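Local coordinates for protein glutamine synthetase (PDB 4BAX) that belongs to the glutamine synthetase family, whose subunits pair a small beta-grasp domain with a larger catalytic domain, and is found here as an assembly of ten chains, at residues V62-R70 / E160-G168. Sequence-based numbering, arbitrary orientation.
Sequences VFSCPDPIR and ENCLKAGLG
Pro68 and Ala165 meet where the beta-grasp domain packs against the catalytic domain of the same subunit: the end of strand 56-66 and the turn after it lie on the last turn of helix 152-164 and its Schellman motif. No hydrogen bond joins segments 62-70 and 160-168; Pro68, Pro66 and Cys65 lie against carbonyl oxygens of the helix end, and Phe63 and Ile69 against side chains. Pro68 loses more surface to the helix segment than any other residue of the contact, its CB 3.3 Å from Asn161 O, a carbonyl already engaged by Ala165 N, while its CG is 4.4 Å from Ala165 CB. Asn161 crosses this ring at about a right angle. With CG turned anti to the carbonyl carbon (chi1 -82°), its amide reaches the loop, OD1 lying near Pro68 CB and ND2 3.9 Å from Ile69 CG1; the same ND2 is hydrogen-bonded to Thr207 OG1, which ties the amide to helix 190-210. Lys164 bends along its chain to bring CE to 3.9 Å from Pro68 O.

On the strand before Pro68, Cys65 and Pro66 face the Ala165 carbonyl, its O 3.4 Å from Cys65 CB and 3.5 Å from Pro66 CD. Gly166, at positive phi (87°), then turns the chain out of the helix, and Leu167 sends CD2 to the Phe63 ring, 4.2 Å from CZ. Behind the turn, Asp67 OD1 accepts from Arg70 N at 3.1 Å, met from above the carboxylate plane, an Asx motif that probably helps hold the bend.

Helix 190-210 borders both segments: Phe63 touches Glu192, Pro68 Leu203 and Leu167 Gln196. On the beta-grasp side, strand 75-82 pairs with strand 56-66 and sets Leu76 against Cys65 and Pro68, and Arg70 continues outward to a salt bridge with Glu156 of a neighbouring subunit.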
loop_
_atom_site.group_PDB
_atom_site.type_symbol
_atom_site.label_atom_id
_atom_site.label_comp_id
_atom_site.label_asym_id
_atom_site.label_seq_id
_atom_site.Cartn_x
_atom_site.Cartn_y
_atom_site.Cartn_z
ATOM N N VAL A 62 -41.431 -1.596 28.367
ATOM C CA VAL A 62 -41.351 -1.466 29.822
ATOM C C VAL A 62 -40.668 -0.159 30.195
ATOM O O VAL A 62 -40.779 0.321 31.329
ATOM C CB VAL A 62 -40.635 -2.681 30.481
ATOM C CG1 VAL A 62 -41.369 -3.965 30.138
ATOM C CG2 VAL A 62 -39.178 -2.761 30.037
ATOM N N PHE A 63 -39.913 0.383 29.245
ATOM C CA PHE A 63 -39.168 1.613 29.466
ATOM C C PHE A 63 -38.986 2.318 28.135
ATOM O O PHE A 63 -38.791 1.654 27.119
ATOM C CB PHE A 63 -37.817 1.311 30.110
ATOM C CG PHE A 63 -36.931 2.525 30.264
ATOM C CD1 PHE A 63 -37.024 3.307 31.410
ATOM C CD2 PHE A 63 -36.000 2.878 29.286
ATOM C CE1 PHE A 63 -36.215 4.433 31.581
ATOM C CE2 PHE A 63 -35.184 3.997 29.448
ATOM C CZ PHE A 63 -35.292 4.776 30.601
ATOM N N SER A 64 -39.000 3.654 28.151
ATOM C CA SER A 64 -38.790 4.455 26.930
ATOM C C SER A 64 -38.054 5.754 27.242
ATOM O O SER A 64 -38.151 6.288 28.350
ATOM C CB SER A 64 -40.104 4.745 26.195
ATOM O OG SER A 64 -40.862 5.731 26.884
ATOM N N CYS A 65 -37.320 6.256 26.257
ATOM C CA CYS A 65 -36.547 7.466 26.437
ATOM C C CYS A 65 -36.316 8.070 25.058
ATOM O O CYS A 65 -36.520 7.388 24.040
ATOM C CB CYS A 65 -35.231 7.147 27.132
ATOM S SG CYS A 65 -34.240 6.021 26.204
ATOM N N PRO A 66 -35.813 9.316 25.008
ATOM C CA PRO A 66 -35.484 9.891 23.702
ATOM C C PRO A 66 -34.363 9.149 22.992
ATOM O O PRO A 66 -33.461 8.638 23.650
ATOM C CB PRO A 66 -35.023 11.306 24.065
ATOM C CG PRO A 66 -35.657 11.595 25.396
ATOM C CD PRO A 66 -35.623 10.284 26.106
ATOM N N ASP A 67 -34.445 9.092 21.660
ATOM C CA ASP A 67 -33.376 8.572 20.818
ATOM C C ASP A 67 -32.400 9.708 20.560
ATOM O O ASP A 67 -32.686 10.609 19.783
ATOM C CB ASP A 67 -33.969 8.075 19.489
ATOM C CG ASP A 67 -32.969 7.304 18.636
ATOM O OD1 ASP A 67 -31.755 7.583 18.738
ATOM O OD2 ASP A 67 -33.393 6.428 17.851
ATOM N N PRO A 68 -31.231 9.652 21.215
ATOM C CA PRO A 68 -30.171 10.675 21.175
ATOM C C PRO A 68 -29.427 10.743 19.836
ATOM O O PRO A 68 -28.861 11.786 19.468
ATOM C CB PRO A 68 -29.228 10.226 22.296
ATOM C CG PRO A 68 -29.390 8.735 22.336
ATOM C CD PRO A 68 -30.848 8.488 22.039
ATOM N N ILE A 69 -29.372 9.609 19.149
ATOM C CA ILE A 69 -28.741 9.535 17.838
ATOM C C ILE A 69 -29.612 10.103 16.716
ATOM O O ILE A 69 -29.184 10.937 15.918
ATOM C CB ILE A 69 -28.315 8.096 17.520
ATOM C CG1 ILE A 69 -27.293 7.649 18.569
ATOM C CG2 ILE A 69 -27.730 8.019 16.137
ATOM C CD1 ILE A 69 -26.920 6.224 18.469
ATOM N N ARG A 70 -30.842 9.616 16.651
ATOM C CA ARG A 70 -31.786 10.110 15.674
ATOM C C ARG A 70 -32.224 11.539 15.977
ATOM O O ARG A 70 -32.428 12.334 15.059
ATOM C CB ARG A 70 -32.995 9.189 15.591
ATOM C CG ARG A 70 -32.857 8.131 14.527
ATOM C CD ARG A 70 -33.796 6.989 14.796
ATOM N NE ARG A 70 -33.638 5.934 13.806
ATOM C CZ ARG A 70 -34.247 4.756 13.893
ATOM N NH1 ARG A 70 -35.051 4.488 14.924
ATOM N NH2 ARG A 70 -34.048 3.848 12.946
ATOM N N GLU A 160 -22.506 11.626 26.209
ATOM C CA GLU A 160 -23.439 12.674 25.808
ATOM C C GLU A 160 -24.759 12.051 25.334
ATOM O O GLU A 160 -25.839 12.522 25.670
ATOM C CB GLU A 160 -22.823 13.564 24.723
ATOM C CG GLU A 160 -23.706 14.745 24.267
ATOM C CD GLU A 160 -23.978 15.773 25.398
ATOM O OE1 GLU A 160 -23.487 15.594 26.535
ATOM O OE2 GLU A 160 -24.693 16.772 25.157
ATOM N N ASN A 161 -24.660 10.924 24.635
ATOM C CA ASN A 161 -25.846 10.218 24.182
ATOM C C ASN A 161 -26.687 9.674 25.345
ATOM O O ASN A 161 -27.917 9.782 25.311
ATOM C CB ASN A 161 -25.446 9.089 23.232
ATOM C CG ASN A 161 -25.216 9.588 21.813
ATOM O OD1 ASN A 161 -25.666 10.676 21.458
ATOM N ND2 ASN A 161 -24.521 8.798 20.996
ATOM N N CYS A 162 -26.037 9.124 26.370
ATOM C CA CYS A 162 -26.732 8.592 27.550
ATOM C C CYS A 162 -27.475 9.721 28.313
ATOM O O CYS A 162 -28.620 9.553 28.778
ATOM C CB CYS A 162 -25.740 7.882 28.479
ATOM S SG CYS A 162 -25.185 6.220 27.868
ATOM N N LEU A 163 -26.814 10.872 28.451
ATOM C CA LEU A 163 -27.410 12.022 29.143
ATOM C C LEU A 163 -28.592 12.643 28.386
ATOM O O LEU A 163 -29.623 12.974 28.986
ATOM C CB LEU A 163 -26.341 13.077 29.458
ATOM C CG LEU A 163 -25.258 12.565 30.425
ATOM C CD1 LEU A 163 -24.084 13.520 30.603
ATOM C CD2 LEU A 163 -25.873 12.267 31.782
ATOM N N LYS A 164 -28.461 12.741 27.062
ATOM C CA LYS A 164 -29.547 13.234 26.222
ATOM C C LYS A 164 -30.735 12.288 26.320
ATOM O O LYS A 164 -31.885 12.723 26.279
ATOM C CB LYS A 164 -29.075 13.356 24.775
ATOM C CG LYS A 164 -28.879 14.781 24.316
ATOM C CD LYS A 164 -27.542 14.926 23.607
ATOM C CE LYS A 164 -27.522 14.210 22.265
ATOM N NZ LYS A 164 -27.109 15.165 21.192
ATOM N N ALA A 165 -30.445 10.997 26.465
ATOM C CA ALA A 165 -31.470 9.979 26.708
ATOM C C ALA A 165 -32.058 10.045 28.134
ATOM O O ALA A 165 -33.095 9.433 28.410
ATOM C CB ALA A 165 -30.906 8.599 26.437
ATOM N N GLY A 166 -31.388 10.774 29.033
ATOM C CA GLY A 166 -31.864 10.914 30.397
ATOM C C GLY A 166 -31.441 9.865 31.408
ATOM O O GLY A 166 -31.947 9.823 32.537
ATOM N N LEU A 167 -30.467 9.046 31.045
ATOM C CA LEU A 167 -30.022 7.981 31.934
ATOM C C LEU A 167 -29.214 8.481 33.130
ATOM O O LEU A 167 -28.554 9.527 33.052
ATOM C CB LEU A 167 -29.226 6.956 31.161
ATOM C CG LEU A 167 -29.881 6.469 29.879
ATOM C CD1 LEU A 167 -28.968 5.367 29.269
ATOM C CD2 LEU A 167 -31.288 5.968 30.196
ATOM N N GLY A 168 -29.300 7.768 34.250
ATOM C CA GLY A 168 -28.620 8.210 35.455
ATOM C C GLY A 168 -27.166 7.777 35.453
ATOM O O GLY A 168 -26.777 6.777 36.071
#